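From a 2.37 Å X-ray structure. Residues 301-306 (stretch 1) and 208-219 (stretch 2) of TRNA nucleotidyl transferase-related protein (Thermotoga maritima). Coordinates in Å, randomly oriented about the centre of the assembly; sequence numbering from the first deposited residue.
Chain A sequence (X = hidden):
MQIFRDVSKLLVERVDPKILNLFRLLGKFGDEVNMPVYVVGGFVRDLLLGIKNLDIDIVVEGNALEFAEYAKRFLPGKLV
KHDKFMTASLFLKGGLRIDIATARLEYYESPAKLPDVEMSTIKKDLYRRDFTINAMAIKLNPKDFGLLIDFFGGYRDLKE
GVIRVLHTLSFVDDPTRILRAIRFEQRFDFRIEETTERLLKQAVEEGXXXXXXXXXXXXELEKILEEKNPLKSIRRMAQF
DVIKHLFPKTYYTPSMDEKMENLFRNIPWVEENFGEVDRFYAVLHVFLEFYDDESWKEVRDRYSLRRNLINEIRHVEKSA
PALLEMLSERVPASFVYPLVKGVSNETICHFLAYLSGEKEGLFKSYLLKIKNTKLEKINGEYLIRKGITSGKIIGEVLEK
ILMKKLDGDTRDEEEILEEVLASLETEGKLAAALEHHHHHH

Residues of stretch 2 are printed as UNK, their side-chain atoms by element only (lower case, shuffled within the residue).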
# COMPACT_ATOMS: atom_id res chain seq x y z
N ASP A 301 -0.45 -13.66 -13.91
CA ASP A 301 -1.83 -14.12 -13.75
C ASP A 301 -2.22 -14.26 -12.29
O ASP A 301 -3.38 -14.05 -11.97
CB ASP A 301 -2.07 -15.47 -14.45
CG ASP A 301 -2.14 -15.35 -15.98
OD1 ASP A 301 -2.50 -14.26 -16.51
OD2 ASP A 301 -1.85 -16.36 -16.66
N ARG A 302 -1.28 -14.63 -11.43
CA ARG A 302 -1.61 -14.87 -10.02
C ARG A 302 -2.03 -13.59 -9.30
O ARG A 302 -3.11 -13.50 -8.71
CB ARG A 302 -0.45 -15.57 -9.29
CG ARG A 302 -0.64 -15.71 -7.79
CD ARG A 302 0.10 -16.92 -7.23
NE ARG A 302 0.27 -16.89 -5.77
CZ ARG A 302 -0.64 -17.31 -4.90
NH1 ARG A 302 -0.38 -17.28 -3.60
NH2 ARG A 302 -1.82 -17.77 -5.32
N TYR A 303 -1.19 -12.57 -9.41
CA TYR A 303 -1.49 -11.22 -9.00
C TYR A 303 -1.96 -10.67 -10.29
O TYR A 303 -1.63 -11.20 -11.28
CB TYR A 303 -0.22 -10.59 -8.52
CG TYR A 303 0.44 -11.47 -7.54
CD1 TYR A 303 1.54 -12.15 -7.86
CD2 TYR A 303 -0.10 -11.67 -6.30
CE1 TYR A 303 2.11 -12.98 -6.98
CE2 TYR A 303 0.46 -12.49 -5.43
CZ TYR A 303 1.58 -13.13 -5.76
OH TYR A 303 2.16 -13.97 -4.90
N SER A 304 -2.82 -9.70 -10.34
CA SER A 304 -3.31 -9.36 -11.68
C SER A 304 -2.62 -8.23 -12.41
O SER A 304 -3.16 -7.17 -12.48
CB SER A 304 -4.81 -9.16 -11.65
OG SER A 304 -5.45 -10.36 -11.33
N LEU A 305 -1.46 -8.49 -13.00
CA LEU A 305 -0.56 -7.47 -13.55
C LEU A 305 -0.86 -7.10 -15.00
O LEU A 305 -1.35 -7.93 -15.77
CB LEU A 305 0.87 -7.97 -13.40
CG LEU A 305 1.09 -8.52 -11.99
CD1 LEU A 305 2.55 -9.01 -11.77
CD2 LEU A 305 0.64 -7.50 -10.89
N ARG A 306 -0.51 -5.90 -15.40
CA ARG A 306 -0.66 -5.48 -16.76
C ARG A 306 0.17 -6.36 -17.63
O ARG A 306 1.20 -6.81 -17.23
CB ARG A 306 -0.18 -4.08 -16.94
CG ARG A 306 -0.87 -3.10 -16.10
CD ARG A 306 -0.88 -1.72 -16.68
NE ARG A 306 -1.98 -0.96 -16.11
CZ ARG A 306 -2.44 0.21 -16.56
NH1 ARG A 306 -1.89 0.79 -17.62
NH2 ARG A 306 -3.45 0.80 -15.95
N UNK A 208 1.84 -22.09 2.68
CA UNK A 208 0.55 -21.46 2.94
C UNK A 208 0.26 -20.20 2.12
O UNK A 208 -0.89 -19.99 1.69
c UNK A 208 0.31 -24.67 6.34
c UNK A 208 -0.13 -22.69 5.00
c UNK A 208 -1.76 -24.49 5.15
c UNK A 208 0.29 -21.34 4.45
o UNK A 208 -1.30 -26.43 6.47
c UNK A 208 -1.36 -23.25 4.65
c UNK A 208 0.70 -23.42 5.84
c UNK A 208 -0.92 -25.19 5.99
N UNK A 209 1.30 -19.42 1.85
CA UNK A 209 1.21 -18.26 0.98
C UNK A 209 0.69 -18.67 -0.41
O UNK A 209 -0.29 -18.10 -0.91
c UNK A 209 2.00 -16.22 3.00
c UNK A 209 2.94 -16.39 1.85
c UNK A 209 2.57 -17.55 0.90
c UNK A 209 4.38 -16.49 2.36
N UNK A 210 1.32 -19.66 -1.03
CA UNK A 210 0.85 -20.17 -2.32
C UNK A 210 -0.58 -20.65 -2.24
O UNK A 210 -1.30 -20.60 -3.23
o UNK A 210 4.27 -21.09 -0.38
c UNK A 210 3.75 -21.09 -1.52
o UNK A 210 4.15 -20.39 -2.46
c UNK A 210 1.70 -21.32 -2.84
c UNK A 210 2.55 -21.94 -1.79
N UNK A 211 -0.96 -21.18 -1.08
CA UNK A 211 -2.31 -21.71 -0.94
C UNK A 211 -3.33 -20.59 -0.87
O UNK A 211 -4.48 -20.83 -1.14
n UNK A 211 -4.48 -25.13 0.59
c UNK A 211 -2.07 -24.08 -0.00
c UNK A 211 -2.44 -22.62 0.29
n UNK A 211 -2.63 -25.70 1.90
c UNK A 211 -3.92 -25.84 1.57
n UNK A 211 -4.67 -26.71 2.24
c UNK A 211 -1.64 -24.80 1.27
N UNK A 212 -2.91 -19.37 -0.52
CA UNK A 212 -3.84 -18.25 -0.55
C UNK A 212 -3.93 -17.61 -1.94
O UNK A 212 -3.08 -17.84 -2.77
o UNK A 212 -3.64 -15.87 0.20
c UNK A 212 -3.65 -17.23 0.66
c UNK A 212 -2.41 -17.50 1.44
N UNK A 213 -4.99 -16.86 -2.20
CA UNK A 213 -5.21 -16.31 -3.53
C UNK A 213 -4.35 -15.06 -3.74
O UNK A 213 -4.06 -14.33 -2.78
c UNK A 213 -7.58 -17.15 -3.48
c UNK A 213 -6.70 -15.97 -3.80
o UNK A 213 -7.11 -14.83 -3.01
N UNK A 214 -3.95 -14.84 -4.98
CA UNK A 214 -3.19 -13.67 -5.36
C UNK A 214 -3.72 -12.33 -4.89
O UNK A 214 -3.02 -11.57 -4.21
N UNK A 215 -4.97 -12.01 -5.26
CA UNK A 215 -5.58 -10.71 -4.95
C UNK A 215 -5.58 -10.35 -3.46
O UNK A 215 -5.46 -9.17 -3.11
c UNK A 215 -7.03 -10.88 -5.45
c UNK A 215 -5.82 -12.83 -6.14
c UNK A 215 -6.93 -11.89 -6.55
N UNK A 216 -5.72 -11.35 -2.60
CA UNK A 216 -5.77 -11.07 -1.18
C UNK A 216 -4.37 -10.66 -0.76
O UNK A 216 -4.16 -9.65 -0.10
n UNK A 216 -8.37 -13.16 1.46
n UNK A 216 -7.31 -14.89 2.60
c UNK A 216 -6.28 -12.30 -0.41
n UNK A 216 -7.99 -12.97 3.71
c UNK A 216 -7.68 -12.81 -0.89
c UNK A 216 -8.31 -13.80 0.14
c UNK A 216 -7.88 -13.68 2.58
N UNK A 217 -3.40 -11.44 -1.20
CA UNK A 217 -2.00 -11.18 -0.95
C UNK A 217 -1.57 -9.82 -1.52
O UNK A 217 -0.86 -9.05 -0.86
c UNK A 217 -1.12 -13.70 0.52
c UNK A 217 -0.61 -14.74 -1.70
c UNK A 217 -0.55 -13.48 -0.84
c UNK A 217 -1.19 -12.30 -1.59
N UNK A 218 -2.00 -9.51 -2.74
CA UNK A 218 -1.57 -8.27 -3.37
C UNK A 218 -2.03 -7.13 -2.50
O UNK A 218 -1.30 -6.16 -2.24
c UNK A 218 -2.59 -4.90 -8.55
c UNK A 218 -2.11 -6.75 -5.36
n UNK A 218 -2.63 -3.61 -8.83
c UNK A 218 -2.14 -8.15 -4.79
c UNK A 218 -2.34 -6.69 -6.87
n UNK A 218 -2.41 -5.30 -7.29
n UNK A 218 -2.73 -5.77 -9.52
N UNK A 219 -3.25 -7.25 -2.01
CA UNK A 219 -3.81 -6.16 -1.29
C UNK A 219 -3.08 -5.91 0.02
O UNK A 219 -2.93 -4.76 0.44
c UNK A 219 -6.82 -5.56 0.79
o UNK A 219 -6.44 -5.55 1.97
c UNK A 219 -5.30 -6.36 -1.05
n UNK A 219 -8.06 -5.91 0.43
c UNK A 219 -5.89 -5.16 -0.34

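Position 208 carries one carbon followed by a six-carbon ring bearing an oxygen, and it lies out of reach of stretch 1; a hydroxylated aromatic ring makes it Tyr 208. At position 209 four carbons fork at the second, the pattern of leucine. The end of this side chain leads away from stretch 1, but the backbone contributes: the guanidinium NH1 of Arg 302 lies 2.8 Å from O of Leu 209, a weak hydrogen bond because the N-H...O angle is only 115°.

Position 210 has three carbons, the third carrying two oxygens, so a carboxylate ends the chain and the residue is Glu 210. Its CA-to-CB bond points away from stretch 1, and one carboxylate oxygen is bonded elsewhere in the structure; its CA nevertheless sits 3.4 Å from Arg 302 NH1. Position 211, with three carbons, a nitrogen and a carbon bearing two more nitrogens, is Arg 211, also directed away and free of contact.

Position 212 bears one carbon carrying an oxygen and a carbon, a small branched side chain that touches nothing on stretch 1. One branch is an oxygen, so the fork is that of threonine and not of valine: this is Thr 212. It is the first residue to leave helical geometry, and its carbonyl accepts hydrogen bonds from both terminal nitrogens of Arg 302, with O of Thr 212 2.9 Å from NH1 and 2.8 Å from NH2. Position 213 repeats the same branched atoms, points away, and occupies the N-cap position of the next helix; it is Thr 213.

Position 214 has no side-chain atoms and is therefore Gly 214. Its CA approaches O of Arg 302 at 3.4 Å in a nearly straight CA-H...O contact, and an ideal CB would fall 1.8 Å from that same oxygen, a clash. At position 215 three carbons close a ring onto the backbone nitrogen, which defines Pro 215; its CD lies 3.8 Å from Arg 302 O.

Position 216 has three carbons, a nitrogen and a carbon bearing two more nitrogens, a chain ending in a guanidinium, but it is out of reach: Arg 216. Position 217, four carbons forked at the second, is Leu 217. Its CA-to-CB bond points toward stretch 1; CD2 lies 3.2 Å from Arg 302 NH1 and CB 4.2 Å from CE2 of Tyr 303. Position 218, again three carbons and a guanidinium, is Arg 218; its extended chain brings NH2 to 3.3 Å from Ser 304 O, a weak hydrogen bond. Position 219, three carbons with an oxygen and a nitrogen on the third, is Gln 219, beyond contact.

The contact works through the break between two helices. Arg 302 reaches the carbonyls of Leu 209 and Thr 212 with the edge of its guanidinium, while Gly 214 lets the backbones close to 4.7 Å between its CA and that of Tyr 303. Leu 217 and Arg 218 extend the contact along the second helix.

Stretch 2 (208-219) YLERTTGPRLRQ
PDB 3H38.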